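Local coordinates for protein beta-fructofuranosidase (Arthrobacter, PDB 3WPU) that belongs to the levansucrase/invertase family of beta-fructosidase-like proteins, which share a five-bladed beta-propeller fold, at residues P45-S50 with G439-F444; Q37-P42 with G387-A392; G140-E145 with I175-T180; W73-W78 with V112-G117. All coordinates share one frame; numbering follows the deposited sequence.

Contact 1 of 4, residues P45-S50 with G439-F444; sequences PSRENS and GTHDDF
Arg-47 reaches across to Thr-440 and His-441 from the tip of a type II turn, Pro-45 to Glu-48, closed by the bond from Glu-48 N to Pro-45 O. The dispersion part of the contact lies over one face of its guanidinium, where the methyl CG2 of Thr-440 stands 4.0 Å from NH1, set toward the rim. The other terminal nitrogen, NH2, comes up to the edge of the imidazole, 3.4 Å from His-441 CD2, with the two planes 48° apart. Phe-411 has contacts with both residues: its carbonyl O accepts a hydrogen bond from Arg-47 NE, and its ring makes a cation-pi contact with Arg-47 and meets the His-441 ring. The polar part is indirect: one water takes a hydrogen bond from Arg-47 NH2 at 2.9 Å and bonds His-441 NE2 at 2.6 Å, lying in the plane of both groups. A long side chain, extended from CG to NE, suits this span, since the nearest CA atoms, those of Arg-47 and Thr-440, are 8.8 Å apart. Threonine serves two ends at once. Its methyl packs on the arginine, while OG1 donates to Asp-442 OD1 at 3.2 Å within the type I turn Thr-440 to Asp-443. That turn joins strands 437-438 and 443-446 into a hairpin at the surface, and the loop between helix 30-38 and strand 72-81 supplies Arg-47.

Contact 2 of 4, residues Q37-P42 with G387-A392; sequences QRMSDP and GGSGLA
Met-39 and Ser-389 face each other with their CA atoms 8.6 Å apart, the first following residues 37-38 of helix 30-38 and the second just beyond the weakly bonded helix 385-388, with Gly-390 turning the chain at a positive phi of 95°. Met-39 makes both side-chain contacts, with SD pressing on Ser-389 CB at 3.4 Å and passing OG at 3.5 Å. A bend at chi3 (32°) swings the methyl round toward Leu-391, where CE meets CD2 at 4.2 Å. A flexible, unbranched chain suits this place because it can touch a polar residue and an apolar one in succession. Ser-389 is small enough to let the sulfur come close to its CB, and its hydroxyl is occupied elsewhere: OG accepts from Leu-391 N at 3.1 Å with an N-H...O angle of 154°, an ST turn, and lies within hydrogen-bonding distance of the carbonyl oxygens of Asn-386 and Leu-385, which must share its one proton. Leu-391 opens strand 391-394 and packs on Leu-36 of helix 30-38. The chemistry is one of dispersion: a polarisable sulfur tolerates a neighbouring hydroxyl without competing for its bonds, while the serine spends its polarity on its own turn.

Contact 3 of 4, residues G140-E145 with I175-T180; sequences GLVFKE and IKLFFT
Phe-143, Val-142, Leu-177 and Phe-179 form a compact apolar cluster, and the tight part of the contact centres on the tip of the Phe-143 ring. Its CZ lies 3.8 Å from Phe-179 CE2 and 4.0 Å from Leu-177 CD2, touching two side chains that point the same way from alternate positions of an extended strand. The two aromatic rings meet obliquely, their centroids 5.2 Å apart and their planes at 40°, with Phe-143 CE2 above one face of Phe-179 near its rim. Leucine fits beside them because CD2, brought forward with CG anti to the backbone N (chi1 179°), can serve two partners: it also meets Val-142 CG1 tip to tip at 4.0 Å. That same valine methyl lies over the centre of the neighbouring Phe-143 ring, 3.9 Å above its plane, so the ring is pressed from its own segment too.

In the propeller fold, strand 137-141 pairs with 115-122, whereas strand 174-184 lies between 159-169 and 197-210. The pairing is consistent with two adjacent blades, the contact then being made by side chains across the seam rather than by backbone bonding. Phe-219 of strand 213-226 covers both Val-142 and Leu-177, and Thr-148 touches both phenylalanines.

Val-142, partly exposed, forms the border between the buried rings and the solvent side. Lys-144 and Glu-145 are exposed, where charged side chains can meet solvent, and Leu-141 likewise lies at the surface. On the strand, Lys-176 points away from the cluster and forms a salt bridge with Glu-174.

Contact 4 of 4, residues W73-W78 with V112-G117; sequences WVWDTW and VFAKIG
Trp-75 and Trp-78 each set the six-membered part of the indole against a small or branched apolar residue. Ala-114 CB comes obliquely to the first, 3.5 Å from Trp-75 CH2 and 3.6 Å from CZ2, so close that the bare methyl of alanine suits the place well. Ile-116 meets the second at its edge: CD1 lies near the indole plane, 3.9 Å from Trp-78 CZ2, and the two side chains cross at about a right angle. Both tryptophans have chi1 near +60° (61° and 56°), which puts CG on the side flanked by both backbone neighbours and turns the rings toward residues 112-117. Strand 72-81 and strand 115-122 both pair with 93-102, antiparallel to each, as in the up-and-down meander of a propeller blade, so the indoles reach past an intervening strand. Thr-77 OG1 donates to Trp-75 O at 2.7 Å, with a C=O...O angle of 155°, and also pairs with Ser-98 OG. Farther out, Arg-110 makes a cation-pi contact with Trp-75, Phe-434 meets that ring edge-to-face, and Phe-97 lies against Trp-78. A glycerol, probably from the crystallisation liquor, bonds Trp-75 NE1 and Asp-76 OD2, consistent with a pocket beside this strand.

In the fold
The four contacts form two pairs. Contacts 3 and 4, with centres about 11 Å apart, belong to the same large sheet system, where strands 115-122 and 137-141 are neighbours; Val-142 N bonds Ile-116 O at 2.9 Å, and Phe-179 CB packs on Ile-116 CD1. Contact 4 comes first along the chain. Contacts 1 and 2, centres about 20 Å apart, alternate their segments and are tied where Ser-50 OG lies 2.7 Å from Ser-40 OG. Contacts 2 and 3 lie on opposite sides of the chain's centre, centres about 38 Å apart. Contacts 1 and 2 thus bring the end of helix 30-38 and the loop after it against parts more than 340 residues later, and contacts 3 and 4 lie between in sequence.

Contact 1 of 4, residues P45-S50 with G439-F444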
loop_
_atom_site.group_PDB
_atom_site.type_symbol
_atom_site.label_atom_id
_atom_site.label_comp_id
_atom_site.label_asym_id
_atom_site.label_seq_id
_atom_site.Cartn_x
_atom_site.Cartn_y
_atom_site.Cartn_z
ATOM N N PRO A 45 -16.617 7.189 25.479
ATOM C CA PRO A 45 -17.089 5.978 26.155
ATOM C C PRO A 45 -16.968 4.689 25.326
ATOM O O PRO A 45 -16.609 4.723 24.134
ATOM C CB PRO A 45 -18.557 6.287 26.441
ATOM C CG PRO A 45 -18.960 7.345 25.505
ATOM C CD PRO A 45 -17.714 8.047 25.004
ATOM N N SER A 46 -17.268 3.567 25.982
ATOM C CA SER A 46 -17.255 2.243 25.384
ATOM C C SER A 46 -17.753 2.231 23.940
ATOM O O SER A 46 -18.831 2.739 23.633
ATOM C CB SER A 46 -18.136 1.286 26.221
ATOM O OG SER A 46 -18.055 -0.030 25.709
ATOM N N ARG A 47 -16.930 1.657 23.060
ATOM C CA ARG A 47 -17.230 1.460 21.630
ATOM C C ARG A 47 -17.333 2.713 20.747
ATOM O O ARG A 47 -17.648 2.596 19.565
ATOM C CB ARG A 47 -18.490 0.608 21.461
ATOM C CG ARG A 47 -18.425 -0.693 22.224
ATOM C CD ARG A 47 -19.527 -1.646 21.817
ATOM N NE ARG A 47 -19.333 -2.923 22.478
ATOM C CZ ARG A 47 -20.290 -3.831 22.654
ATOM N NH1 ARG A 47 -21.518 -3.611 22.197
ATOM N NH2 ARG A 47 -20.012 -4.961 23.286
ATOM N N GLU A 48 -17.073 3.901 21.293
ATOM C CA GLU A 48 -17.067 5.120 20.504
ATOM C C GLU A 48 -15.638 5.448 20.114
ATOM O O GLU A 48 -14.713 5.047 20.802
ATOM C CB GLU A 48 -17.685 6.265 21.283
ATOM C CG GLU A 48 -19.134 5.946 21.654
ATOM C CD GLU A 48 -19.935 7.143 22.109
ATOM O OE1 GLU A 48 -21.080 6.915 22.587
ATOM O OE2 GLU A 48 -19.442 8.292 22.010
ATOM N N ASN A 49 -15.479 6.119 18.984
ATOM C CA ASN A 49 -14.171 6.609 18.529
ATOM C C ASN A 49 -13.616 7.671 19.476
ATOM O O ASN A 49 -14.340 8.584 19.875
ATOM C CB ASN A 49 -14.365 7.203 17.143
ATOM C CG ASN A 49 -13.075 7.634 16.497
ATOM O OD1 ASN A 49 -12.010 7.089 16.758
ATOM N ND2 ASN A 49 -13.186 8.603 15.617
ATOM N N SER A 50 -12.331 7.547 19.828
ATOM C CA SER A 50 -11.642 8.548 20.645
ATOM C C SER A 50 -10.715 9.453 19.838
ATOM O O SER A 50 -10.157 10.391 20.408
ATOM C CB SER A 50 -10.834 7.892 21.767
ATOM O OG SER A 50 -9.663 7.223 21.306
ATOM N N GLY A 439 -17.555 -5.386 13.270
ATOM C CA GLY A 439 -18.524 -5.908 14.245
ATOM C C GLY A 439 -18.007 -5.969 15.657
ATOM O O GLY A 439 -16.858 -5.653 15.947
ATOM N N THR A 440 -18.899 -6.390 16.556
ATOM C CA THR A 440 -18.596 -6.459 17.967
ATOM C C THR A 440 -18.209 -7.890 18.314
ATOM O O THR A 440 -18.264 -8.780 17.456
ATOM C CB THR A 440 -19.822 -6.018 18.794
ATOM O OG1 THR A 440 -20.975 -6.715 18.319
ATOM C CG2 THR A 440 -20.068 -4.546 18.637
ATOM N N HIS A 441 -17.823 -8.108 19.573
ATOM C CA HIS A 441 -17.280 -9.388 20.035
ATOM C C HIS A 441 -18.202 -10.587 19.740
ATOM O O HIS A 441 -17.721 -11.674 19.427
ATOM C CB HIS A 441 -16.988 -9.307 21.537
ATOM C CG HIS A 441 -18.219 -9.182 22.375
ATOM N ND1 HIS A 441 -18.764 -10.248 23.056
ATOM C CD2 HIS A 441 -19.041 -8.130 22.599
ATOM C CE1 HIS A 441 -19.858 -9.853 23.683
ATOM N NE2 HIS A 441 -20.052 -8.575 23.418
ATOM N N ASP A 442 -19.508 -10.377 19.825
ATOM C CA ASP A 442 -20.502 -11.440 19.597
ATOM C C ASP A 442 -21.215 -11.343 18.238
ATOM O O ASP A 442 -22.168 -12.075 17.969
ATOM C CB ASP A 442 -21.544 -11.427 20.722
ATOM C CG ASP A 442 -22.255 -10.090 20.847
ATOM O OD1 ASP A 442 -21.811 -9.085 20.232
ATOM O OD2 ASP A 442 -23.264 -10.037 21.587
ATOM N N ASP A 443 -20.750 -10.456 17.365
ATOM C CA ASP A 443 -21.477 -10.158 16.142
ATOM C C ASP A 443 -20.547 -9.457 15.161
ATOM O O ASP A 443 -20.691 -8.255 14.897
ATOM C CB ASP A 443 -22.684 -9.272 16.436
ATOM C CG ASP A 443 -23.447 -8.879 15.186
ATOM O OD1 ASP A 443 -23.524 -9.675 14.238
ATOM O OD2 ASP A 443 -23.963 -7.745 15.153
ATOM N N PHE A 444 -19.605 -10.227 14.633
ATOM C CA PHE A 444 -18.657 -9.680 13.668
ATOM C C PHE A 444 -18.559 -10.536 12.434
ATOM O O PHE A 444 -18.931 -11.712 12.442
ATOM C CB PHE A 444 -17.278 -9.470 14.303
ATOM C CG PHE A 444 -16.545 -10.745 14.667
ATOM C CD1 PHE A 444 -15.632 -11.331 13.779
ATOM C CD2 PHE A 444 -16.718 -11.337 15.925
ATOM C CE1 PHE A 444 -14.935 -12.474 14.128
ATOM C CE2 PHE A 444 -16.033 -12.484 16.275
ATOM C CZ PHE A 444 -15.137 -13.055 15.385
HETATM O O HOH W 1 -22.050 -6.939 23.775
#

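Contact 2 of 4, residues Q37-P42 with G387-A392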
loop_
_atom_site.group_PDB
_atom_site.type_symbol
_atom_site.label_atom_id
_atom_site.label_comp_id
_atom_site.label_asym_id
_atom_site.label_seq_id
_atom_site.Cartn_x
_atom_site.Cartn_y
_atom_site.Cartn_z
ATOM N N GLN A 37 -1.458 9.607 21.416
ATOM C CA GLN A 37 -2.210 9.550 22.694
ATOM C C GLN A 37 -2.722 10.938 23.096
ATOM O O GLN A 37 -3.806 11.092 23.661
ATOM C CB GLN A 37 -1.346 8.960 23.811
ATOM C CG GLN A 37 -0.907 7.556 23.510
ATOM C CD GLN A 37 0.155 7.063 24.457
ATOM O OE1 GLN A 37 0.041 7.243 25.684
ATOM N NE2 GLN A 37 1.201 6.449 23.905
ATOM N N ARG A 38 -1.941 11.982 22.818
ATOM C CA ARG A 38 -2.371 13.337 23.146
ATOM C C ARG A 38 -3.615 13.745 22.370
ATOM O O ARG A 38 -4.400 14.543 22.848
ATOM C CB ARG A 38 -1.241 14.343 22.861
ATOM C CG ARG A 38 0.004 14.131 23.703
ATOM C CD ARG A 38 1.058 15.216 23.473
ATOM N NE ARG A 38 0.636 16.508 24.016
ATOM C CZ ARG A 38 1.123 17.688 23.636
ATOM N NH1 ARG A 38 2.050 17.771 22.693
ATOM N NH2 ARG A 38 0.669 18.818 24.192
ATOM N N MET A 39 -3.766 13.215 21.154
ATOM C CA MET A 39 -4.856 13.571 20.277
ATOM C C MET A 39 -6.129 12.819 20.647
ATOM O O MET A 39 -7.191 13.183 20.185
ATOM C CB MET A 39 -4.493 13.236 18.836
ATOM C CG MET A 39 -3.337 14.046 18.243
ATOM S SD MET A 39 -2.609 13.201 16.811
ATOM C CE MET A 39 -4.154 12.434 16.269
ATOM N N SER A 40 -6.002 11.794 21.480
ATOM C CA SER A 40 -7.140 10.938 21.818
ATOM C C SER A 40 -7.948 11.560 22.937
ATOM O O SER A 40 -7.401 12.241 23.807
ATOM C CB SER A 40 -6.635 9.556 22.232
ATOM O OG SER A 40 -7.708 8.670 22.560
ATOM N N ASP A 41 -9.254 11.312 22.920
ATOM C CA ASP A 41 -10.179 11.893 23.884
ATOM C C ASP A 41 -10.338 10.905 25.029
ATOM O O ASP A 41 -10.901 9.844 24.820
ATOM C CB ASP A 41 -11.536 12.130 23.223
ATOM C CG ASP A 41 -12.586 12.687 24.189
ATOM O OD1 ASP A 41 -12.314 12.831 25.408
ATOM O OD2 ASP A 41 -13.703 12.972 23.692
ATOM N N PRO A 42 -9.851 11.252 26.237
ATOM C CA PRO A 42 -9.882 10.288 27.324
ATOM C C PRO A 42 -11.293 10.007 27.833
ATOM O O PRO A 42 -11.467 9.039 28.563
ATOM C CB PRO A 42 -9.017 10.940 28.416
ATOM C CG PRO A 42 -9.065 12.389 28.109
ATOM C CD PRO A 42 -9.173 12.499 26.622
ATOM N N GLY A 387 0.384 17.200 13.594
ATOM C CA GLY A 387 0.942 17.484 14.908
ATOM C C GLY A 387 2.175 16.667 15.233
ATOM O O GLY A 387 2.531 16.510 16.392
ATOM N N GLY A 388 2.847 16.131 14.221
ATOM C CA GLY A 388 3.959 15.224 14.432
ATOM C C GLY A 388 3.610 13.814 14.853
ATOM O O GLY A 388 4.491 13.037 15.218
ATOM N N SER A 389 2.335 13.447 14.777
ATOM C CA SER A 389 1.905 12.144 15.209
ATOM C C SER A 389 2.197 11.069 14.166
ATOM O O SER A 389 2.511 9.943 14.510
ATOM C CB SER A 389 0.401 12.157 15.489
ATOM O OG SER A 389 -0.374 12.317 14.301
ATOM N N GLY A 390 2.076 11.451 12.889
ATOM C CA GLY A 390 2.148 10.529 11.780
ATOM C C GLY A 390 0.794 10.035 11.312
ATOM O O GLY A 390 0.675 9.488 10.212
ATOM N N LEU A 391 -0.249 10.176 12.124
ATOM C CA LEU A 391 -1.525 9.616 11.718
ATOM C C LEU A 391 -2.186 10.439 10.621
ATOM O O LEU A 391 -2.401 11.631 10.808
ATOM C CB LEU A 391 -2.478 9.536 12.891
ATOM C CG LEU A 391 -3.848 8.889 12.667
ATOM C CD1 LEU A 391 -3.700 7.481 12.137
ATOM C CD2 LEU A 391 -4.615 8.942 13.963
ATOM N N ALA A 392 -2.558 9.771 9.531
ATOM C CA ALA A 392 -3.337 10.367 8.450
ATOM C C ALA A 392 -4.761 9.782 8.362
ATOM O O ALA A 392 -5.728 10.525 8.177
ATOM C CB ALA A 392 -2.630 10.212 7.136
#

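Contact 3 of 4, residues G140-E145 with I175-T180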
loop_
_atom_site.group_PDB
_atom_site.type_symbol
_atom_site.label_atom_id
_atom_site.label_comp_id
_atom_site.label_asym_id
_atom_site.label_seq_id
_atom_site.Cartn_x
_atom_site.Cartn_y
_atom_site.Cartn_z
ATOM N N GLY A 140 -8.996 -14.387 -12.540
ATOM C CA GLY A 140 -8.228 -15.539 -12.085
ATOM C C GLY A 140 -6.807 -15.173 -11.685
ATOM O O GLY A 140 -6.483 -13.994 -11.426
ATOM N N LEU A 141 -5.968 -16.205 -11.614
ATOM C CA LEU A 141 -4.621 -16.058 -11.095
ATOM C C LEU A 141 -3.697 -15.573 -12.187
ATOM O O LEU A 141 -3.850 -15.932 -13.355
ATOM C CB LEU A 141 -4.126 -17.378 -10.545
ATOM C CG LEU A 141 -4.933 -17.920 -9.353
ATOM C CD1 LEU A 141 -4.440 -19.302 -8.955
ATOM C CD2 LEU A 141 -4.812 -16.954 -8.178
ATOM N N VAL A 142 -2.723 -14.777 -11.789
ATOM C CA VAL A 142 -1.708 -14.282 -12.737
ATOM C C VAL A 142 -0.738 -15.379 -13.174
ATOM O O VAL A 142 -0.394 -15.479 -14.368
ATOM C CB VAL A 142 -0.962 -13.094 -12.142
ATOM C CG1 VAL A 142 0.267 -12.730 -12.998
ATOM C CG2 VAL A 142 -1.910 -11.906 -12.009
ATOM N N PHE A 143 -0.278 -16.164 -12.210
ATOM C CA PHE A 143 0.810 -17.118 -12.426
ATOM C C PHE A 143 0.326 -18.559 -12.553
ATOM O O PHE A 143 -0.463 -19.046 -11.742
ATOM C CB PHE A 143 1.823 -17.019 -11.300
ATOM C CG PHE A 143 2.579 -15.727 -11.280
ATOM C CD1 PHE A 143 3.522 -15.449 -12.245
ATOM C CD2 PHE A 143 2.325 -14.766 -10.292
ATOM C CE1 PHE A 143 4.229 -14.268 -12.196
ATOM C CE2 PHE A 143 3.021 -13.587 -10.249
ATOM C CZ PHE A 143 3.979 -13.321 -11.208
ATOM N N LYS A 144 0.851 -19.264 -13.544
ATOM C CA LYS A 144 0.652 -20.713 -13.612
ATOM C C LYS A 144 1.382 -21.384 -12.457
ATOM O O LYS A 144 2.392 -20.885 -11.965
ATOM C CB LYS A 144 1.146 -21.276 -14.947
ATOM C CG LYS A 144 0.363 -20.774 -16.149
ATOM C CD LYS A 144 1.029 -21.204 -17.451
ATOM C CE LYS A 144 0.290 -20.647 -18.656
ATOM N NZ LYS A 144 -1.067 -21.245 -18.777
ATOM N N GLU A 145 0.846 -22.505 -11.994
ATOM C CA GLU A 145 1.467 -23.261 -10.902
ATOM C C GLU A 145 2.966 -23.462 -11.119
ATOM O O GLU A 145 3.397 -23.821 -12.213
ATOM C CB GLU A 145 0.808 -24.637 -10.771
ATOM C CG GLU A 145 1.134 -25.352 -9.468
ATOM C CD GLU A 145 0.125 -25.049 -8.383
ATOM O OE1 GLU A 145 -0.794 -25.882 -8.183
ATOM O OE2 GLU A 145 0.232 -23.973 -7.746
ATOM N N ILE A 175 3.082 -5.210 -18.904
ATOM C CA ILE A 175 3.010 -4.961 -17.486
ATOM C C ILE A 175 4.249 -5.527 -16.800
ATOM O O ILE A 175 4.562 -6.724 -16.948
ATOM C CB ILE A 175 1.757 -5.625 -16.894
ATOM C CG1 ILE A 175 0.472 -5.013 -17.507
ATOM C CG2 ILE A 175 1.757 -5.487 -15.378
ATOM C CD1 ILE A 175 -0.795 -5.733 -17.090
ATOM N N LYS A 176 4.941 -4.681 -16.037
ATOM C CA LYS A 176 5.984 -5.142 -15.133
ATOM C C LYS A 176 5.371 -5.267 -13.743
ATOM O O LYS A 176 5.064 -4.253 -13.082
ATOM C CB LYS A 176 7.164 -4.190 -15.106
ATOM C CG LYS A 176 7.959 -4.117 -16.382
ATOM C CD LYS A 176 9.117 -3.158 -16.177
ATOM C CE LYS A 176 10.087 -3.092 -17.342
ATOM N NZ LYS A 176 9.509 -2.213 -18.372
ATOM N N LEU A 177 5.139 -6.502 -13.330
ATOM C CA LEU A 177 4.575 -6.795 -12.037
ATOM C C LEU A 177 5.696 -6.973 -10.989
ATOM O O LEU A 177 6.478 -7.918 -11.027
ATOM C CB LEU A 177 3.692 -8.026 -12.139
ATOM C CG LEU A 177 3.017 -8.524 -10.858
ATOM C CD1 LEU A 177 2.172 -7.434 -10.224
ATOM C CD2 LEU A 177 2.189 -9.757 -11.162
ATOM N N PHE A 178 5.825 -5.988 -10.114
ATOM C CA PHE A 178 6.755 -6.061 -8.983
ATOM C C PHE A 178 6.004 -6.676 -7.819
ATOM O O PHE A 178 4.957 -6.198 -7.463
ATOM C CB PHE A 178 7.275 -4.685 -8.623
ATOM C CG PHE A 178 8.132 -4.079 -9.702
ATOM C CD1 PHE A 178 9.484 -4.347 -9.777
ATOM C CD2 PHE A 178 7.540 -3.316 -10.698
ATOM C CE1 PHE A 178 10.273 -3.810 -10.791
ATOM C CE2 PHE A 178 8.320 -2.777 -11.718
ATOM C CZ PHE A 178 9.682 -3.040 -11.762
ATOM N N PHE A 179 6.548 -7.712 -7.222
ATOM C CA PHE A 179 5.857 -8.374 -6.126
ATOM C C PHE A 179 6.822 -8.991 -5.130
ATOM O O PHE A 179 8.025 -8.920 -5.282
ATOM C CB PHE A 179 4.853 -9.394 -6.677
ATOM C CG PHE A 179 5.487 -10.615 -7.307
ATOM C CD1 PHE A 179 5.470 -11.846 -6.656
ATOM C CD2 PHE A 179 6.116 -10.526 -8.554
ATOM C CE1 PHE A 179 6.055 -12.974 -7.238
ATOM C CE2 PHE A 179 6.702 -11.644 -9.131
ATOM C CZ PHE A 179 6.668 -12.857 -8.467
ATOM N N THR A 180 6.267 -9.550 -4.069
ATOM C CA THR A 180 7.048 -10.205 -3.052
ATOM C C THR A 180 6.865 -11.698 -3.217
ATOM O O THR A 180 5.755 -12.225 -3.058
ATOM C CB THR A 180 6.662 -9.763 -1.635
ATOM O OG1 THR A 180 6.533 -8.329 -1.557
ATOM C CG2 THR A 180 7.687 -10.261 -0.601
#

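Contact 4 of 4, residues W73-W78 with V112-G117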
loop_
_atom_site.group_PDB
_atom_site.type_symbol
_atom_site.label_atom_id
_atom_site.label_comp_id
_atom_site.label_asym_id
_atom_site.label_seq_id
_atom_site.Cartn_x
_atom_site.Cartn_y
_atom_site.Cartn_z
ATOM N N TRP A 73 -11.155 -14.882 -1.310
ATOM C CA TRP A 73 -10.856 -13.831 -0.342
ATOM C C TRP A 73 -9.910 -12.887 -1.047
ATOM O O TRP A 73 -8.982 -13.342 -1.687
ATOM C CB TRP A 73 -10.139 -14.350 0.893
ATOM C CG TRP A 73 -10.883 -15.325 1.783
ATOM C CD1 TRP A 73 -10.535 -16.609 2.023
ATOM C CD2 TRP A 73 -12.027 -15.055 2.599
ATOM N NE1 TRP A 73 -11.422 -17.182 2.937
ATOM C CE2 TRP A 73 -12.331 -16.235 3.302
ATOM C CE3 TRP A 73 -12.814 -13.919 2.827
ATOM C CZ2 TRP A 73 -13.403 -16.311 4.196
ATOM C CZ3 TRP A 73 -13.888 -14.012 3.682
ATOM C CH2 TRP A 73 -14.158 -15.188 4.371
ATOM N N VAL A 74 -10.156 -11.597 -0.905
ATOM C CA VAL A 74 -9.325 -10.574 -1.552
ATOM C C VAL A 74 -8.783 -9.657 -0.485
ATOM O O VAL A 74 -9.532 -9.234 0.385
ATOM C CB VAL A 74 -10.192 -9.718 -2.508
ATOM C CG1 VAL A 74 -9.338 -8.644 -3.162
ATOM C CG2 VAL A 74 -10.870 -10.578 -3.562
ATOM N N TRP A 75 -7.509 -9.257 -0.569
ATOM C CA TRP A 75 -7.032 -8.205 0.335
ATOM C C TRP A 75 -6.156 -7.220 -0.410
ATOM O O TRP A 75 -6.702 -6.516 -1.289
ATOM C CB TRP A 75 -6.481 -8.712 1.681
ATOM C CG TRP A 75 -5.254 -9.672 1.768
ATOM C CD1 TRP A 75 -4.085 -9.401 2.435
ATOM C CD2 TRP A 75 -5.108 -11.026 1.274
ATOM N NE1 TRP A 75 -3.242 -10.455 2.384
ATOM C CE2 TRP A 75 -3.826 -11.470 1.670
ATOM C CE3 TRP A 75 -5.936 -11.912 0.551
ATOM C CZ2 TRP A 75 -3.337 -12.735 1.345
ATOM C CZ3 TRP A 75 -5.449 -13.170 0.230
ATOM C CH2 TRP A 75 -4.164 -13.579 0.637
ATOM N N ASP A 76 -4.872 -7.124 -0.103
ATOM C CA ASP A 76 -4.062 -6.041 -0.695
ATOM C C ASP A 76 -4.275 -5.960 -2.210
ATOM O O ASP A 76 -4.138 -6.958 -2.908
ATOM C CB ASP A 76 -2.571 -6.226 -0.500
ATOM C CG ASP A 76 -2.146 -6.448 0.928
ATOM O OD1 ASP A 76 -2.965 -6.569 1.848
ATOM O OD2 ASP A 76 -0.923 -6.526 1.111
ATOM N N THR A 77 -4.587 -4.764 -2.700
ATOM C CA THR A 77 -4.924 -4.547 -4.085
ATOM C C THR A 77 -4.114 -3.357 -4.593
ATOM O O THR A 77 -3.862 -2.392 -3.849
ATOM C CB THR A 77 -6.425 -4.329 -4.236
ATOM O OG1 THR A 77 -7.083 -5.552 -3.816
ATOM C CG2 THR A 77 -6.814 -3.956 -5.646
ATOM N N TRP A 78 -3.745 -3.430 -5.859
ATOM C CA TRP A 78 -3.089 -2.303 -6.535
ATOM C C TRP A 78 -3.522 -2.110 -7.984
ATOM O O TRP A 78 -3.832 -3.070 -8.701
ATOM C CB TRP A 78 -1.573 -2.388 -6.453
ATOM C CG TRP A 78 -0.933 -3.651 -6.976
ATOM C CD1 TRP A 78 -0.367 -3.837 -8.202
ATOM C CD2 TRP A 78 -0.745 -4.868 -6.256
ATOM N NE1 TRP A 78 0.169 -5.108 -8.292
ATOM C CE2 TRP A 78 -0.076 -5.767 -7.110
ATOM C CE3 TRP A 78 -1.122 -5.304 -4.973
ATOM C CZ2 TRP A 78 0.248 -7.076 -6.716
ATOM C CZ3 TRP A 78 -0.781 -6.579 -4.581
ATOM C CH2 TRP A 78 -0.136 -7.472 -5.468
ATOM N N VAL A 112 -0.218 -17.780 4.161
ATOM C CA VAL A 112 0.673 -18.835 3.652
ATOM C C VAL A 112 0.172 -19.541 2.397
ATOM O O VAL A 112 0.876 -20.417 1.871
ATOM C CB VAL A 112 1.116 -19.857 4.722
ATOM C CG1 VAL A 112 1.906 -19.162 5.811
ATOM C CG2 VAL A 112 -0.072 -20.607 5.311
ATOM N N PHE A 113 -1.000 -19.125 1.901
ATOM C CA PHE A 113 -1.597 -19.657 0.678
ATOM C C PHE A 113 -1.953 -18.554 -0.313
ATOM O O PHE A 113 -2.742 -18.756 -1.223
ATOM C CB PHE A 113 -2.851 -20.477 1.025
ATOM C CG PHE A 113 -2.590 -21.585 1.994
ATOM C CD1 PHE A 113 -1.772 -22.645 1.652
ATOM C CD2 PHE A 113 -3.156 -21.562 3.254
ATOM C CE1 PHE A 113 -1.493 -23.649 2.568
ATOM C CE2 PHE A 113 -2.888 -22.566 4.169
ATOM C CZ PHE A 113 -2.062 -23.613 3.817
ATOM N N ALA A 114 -1.277 -17.406 -0.188
ATOM C CA ALA A 114 -1.615 -16.212 -0.955
ATOM C C ALA A 114 -1.064 -16.297 -2.362
ATOM O O ALA A 114 0.051 -16.782 -2.572
ATOM C CB ALA A 114 -1.039 -14.982 -0.285
ATOM N N LYS A 115 -1.865 -15.799 -3.297
ATOM C CA LYS A 115 -1.477 -15.692 -4.705
ATOM C C LYS A 115 -1.958 -14.362 -5.283
ATOM O O LYS A 115 -2.823 -13.716 -4.724
ATOM C CB LYS A 115 -2.079 -16.853 -5.491
ATOM C CG LYS A 115 -1.667 -18.212 -4.967
ATOM C CD LYS A 115 -2.395 -19.311 -5.720
ATOM C CE LYS A 115 -2.126 -20.647 -5.075
ATOM N NZ LYS A 115 -2.763 -21.699 -5.889
ATOM N N ILE A 116 -1.331 -13.913 -6.363
ATOM C CA ILE A 116 -1.797 -12.733 -7.055
ATOM C C ILE A 116 -2.805 -13.100 -8.129
ATOM O O ILE A 116 -2.545 -13.938 -9.004
ATOM C CB ILE A 116 -0.633 -11.914 -7.662
ATOM C CG1 ILE A 116 0.224 -11.377 -6.519
ATOM C CG2 ILE A 116 -1.188 -10.818 -8.554
ATOM C CD1 ILE A 116 1.543 -10.764 -6.955
ATOM N N GLY A 117 -3.957 -12.429 -8.056
ATOM C CA GLY A 117 -5.008 -12.529 -9.051
ATOM C C GLY A 117 -5.261 -11.167 -9.669
ATOM O O GLY A 117 -4.604 -10.186 -9.313
#